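Local structure of Abbfa_003403 (Acinetobacter baumannii, 4ZXH) at residues Ile980-Thr984 with Ser1076-Met1081. The protein is a four-domain nonribosomal peptide synthetase whose condensation, adenylation, carrier and thioesterase domains probably load an amino acid, couple it and release the peptide from a phosphopantetheine arm. Sequence-based numbering, arbitrary orientation.
Sequences IELCT and STFCYM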
loop_
_atom_site.group_PDB
_atom_site.type_symbol
_atom_site.label_atom_id
_atom_site.label_comp_id
_atom_site.label_asym_id
_atom_site.label_seq_id
_atom_site.Cartn_x
_atom_site.Cartn_y
_atom_site.Cartn_z
ATOM N N ILE A 980 24.841 12.903 -8.889
ATOM C CA ILE A 980 26.224 12.426 -8.788
ATOM C C ILE A 980 26.614 12.127 -7.332
ATOM O O ILE A 980 27.165 11.063 -7.045
ATOM C CB ILE A 980 27.220 13.429 -9.407
ATOM C CG1 ILE A 980 27.014 13.462 -10.924
ATOM C CG2 ILE A 980 28.642 13.032 -9.090
ATOM C CD1 ILE A 980 27.896 14.463 -11.659
ATOM N N GLU A 981 26.281 13.032 -6.412
ATOM C CA GLU A 981 26.590 12.831 -4.999
ATOM C C GLU A 981 25.824 11.646 -4.379
ATOM O O GLU A 981 26.372 10.903 -3.569
ATOM C CB GLU A 981 26.299 14.101 -4.203
ATOM C CG GLU A 981 26.573 13.958 -2.716
ATOM C CD GLU A 981 27.891 14.579 -2.270
ATOM O OE1 GLU A 981 28.253 15.663 -2.789
ATOM O OE2 GLU A 981 28.566 13.972 -1.400
ATOM N N LEU A 982 24.563 11.461 -4.748
ATOM C CA LEU A 982 23.805 10.330 -4.217
ATOM C C LEU A 982 24.311 9.002 -4.783
ATOM O O LEU A 982 24.387 8.013 -4.062
ATOM C CB LEU A 982 22.312 10.485 -4.506
ATOM C CG LEU A 982 21.649 11.693 -3.834
ATOM C CD1 LEU A 982 20.214 11.923 -4.359
ATOM C CD2 LEU A 982 21.683 11.523 -2.311
ATOM N N CYS A 983 24.666 8.970 -6.064
ATOM C CA CYS A 983 25.149 7.727 -6.648
ATOM C C CYS A 983 26.434 7.303 -5.982
ATOM O O CYS A 983 26.536 6.179 -5.497
ATOM C CB CYS A 983 25.369 7.849 -8.154
ATOM S SG CYS A 983 23.877 7.671 -9.111
ATOM N N THR A 984 27.411 8.202 -5.949
ATOM C CA THR A 984 28.645 7.923 -5.226
ATOM C C THR A 984 28.383 7.478 -3.778
ATOM O O THR A 984 29.039 6.580 -3.270
ATOM C CB THR A 984 29.547 9.135 -5.229
ATOM O OG1 THR A 984 29.955 9.369 -6.572
ATOM C CG2 THR A 984 30.769 8.863 -4.434
ATOM N N SER A 1076 31.728 19.896 -13.942
ATOM C CA SER A 1076 31.193 18.779 -13.183
ATOM C C SER A 1076 32.193 17.630 -12.997
ATOM O O SER A 1076 33.211 17.572 -13.673
ATOM C CB SER A 1076 29.939 18.280 -13.879
ATOM O OG SER A 1076 29.649 16.972 -13.507
ATOM N N THR A 1077 31.889 16.715 -12.080
ATOM C CA THR A 1077 32.792 15.618 -11.775
ATOM C C THR A 1077 32.353 14.299 -12.389
ATOM O O THR A 1077 33.010 13.277 -12.177
ATOM C CB THR A 1077 32.917 15.415 -10.268
ATOM O OG1 THR A 1077 31.620 15.171 -9.722
ATOM C CG2 THR A 1077 33.514 16.666 -9.600
ATOM N N PHE A 1078 31.253 14.318 -13.144
ATOM C CA PHE A 1078 30.644 13.097 -13.669
ATOM C C PHE A 1078 31.615 12.155 -14.401
ATOM O O PHE A 1078 31.514 10.927 -14.294
ATOM C CB PHE A 1078 29.499 13.434 -14.624
ATOM C CG PHE A 1078 28.988 12.235 -15.380
ATOM C CD1 PHE A 1078 27.975 11.445 -14.847
ATOM C CD2 PHE A 1078 29.552 11.867 -16.589
ATOM C CE1 PHE A 1078 27.516 10.307 -15.506
ATOM C CE2 PHE A 1078 29.097 10.711 -17.270
ATOM C CZ PHE A 1078 28.079 9.937 -16.726
ATOM N N CYS A 1079 32.517 12.737 -15.182
ATOM C CA CYS A 1079 33.476 11.977 -15.993
ATOM C C CYS A 1079 34.502 11.164 -15.194
ATOM O O CYS A 1079 35.244 10.392 -15.806
ATOM C CB CYS A 1079 34.239 12.942 -16.908
ATOM S SG CYS A 1079 35.187 14.231 -15.916
ATOM N N TYR A 1080 34.587 11.366 -13.864
ATOM C CA TYR A 1080 35.546 10.636 -13.006
ATOM C C TYR A 1080 34.900 9.451 -12.298
ATOM O O TYR A 1080 35.604 8.627 -11.729
ATOM C CB TYR A 1080 36.188 11.567 -11.951
ATOM C CG TYR A 1080 36.895 12.721 -12.588
ATOM C CD1 TYR A 1080 37.946 12.499 -13.471
ATOM C CD2 TYR A 1080 36.488 14.032 -12.368
ATOM C CE1 TYR A 1080 38.580 13.531 -14.106
ATOM C CE2 TYR A 1080 37.133 15.086 -13.000
ATOM C CZ TYR A 1080 38.174 14.820 -13.875
ATOM O OH TYR A 1080 38.822 15.838 -14.529
ATOM N N MET A 1081 33.567 9.361 -12.309
ATOM C CA MET A 1081 32.915 8.238 -11.647
ATOM C C MET A 1081 33.376 6.905 -12.231
ATOM O O MET A 1081 33.875 6.055 -11.506
ATOM C CB MET A 1081 31.401 8.339 -11.729
ATOM C CG MET A 1081 30.850 9.625 -11.183
ATOM S SD MET A 1081 29.030 9.650 -11.197
ATOM C CE MET A 1081 28.766 8.784 -9.642
#
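Met1081 and Ile980 account for most of an interface that joins two domains without one hydrogen bond between the segments; the segments bury 239 Å² between them, of which these two residues supply about two thirds. The methionine sits at the start of helix 1081-1086 and reaches over to one turn of helix 977-990. Its chain bends at chi3 (84°), which brings the terminal methyl to the helix: CE lies 3.8 Å from Cys983 CB and also meets Ile980 O and Thr984 OG1. That carbonyl already accepts the backbone N of Thr984 at 3.1 Å and, weakly, the Thr984 hydroxyl; the carbonyl is thus satisfied within the helix, the hydroxyl engaged there through a weak bond.

Ile980 divides its two branches between different neighbours. CG2 runs to Met1081 SD at 4.0 Å and to Thr1077 OG1. The other branch is extended (chi2 177°), and its CD1 ends 3.5 Å from Phe1078 CB, near the plane of that ring and at its edge, with Ser1076 OG close by. This serine oxygen is engaged inside its own loop: it accepts the backbone N of Phe1078 at 3.1 Å with a nearly straight N-H...O angle of 168°, forming an ST turn.

Pro974, in the loop before helix 977-990, touches both Cys983 and Met1081, while Leu982 packs on helices 1008-1022 and 1037-1046 of the carrier domain. The contact is thus largely apolar interdomain packing, seating the first long helix of a peptidyl carrier four-helix bundle against the loop after strand 1067-1070 and the start of helix 1081-1086 of an alpha/beta-hydrolase thioesterase.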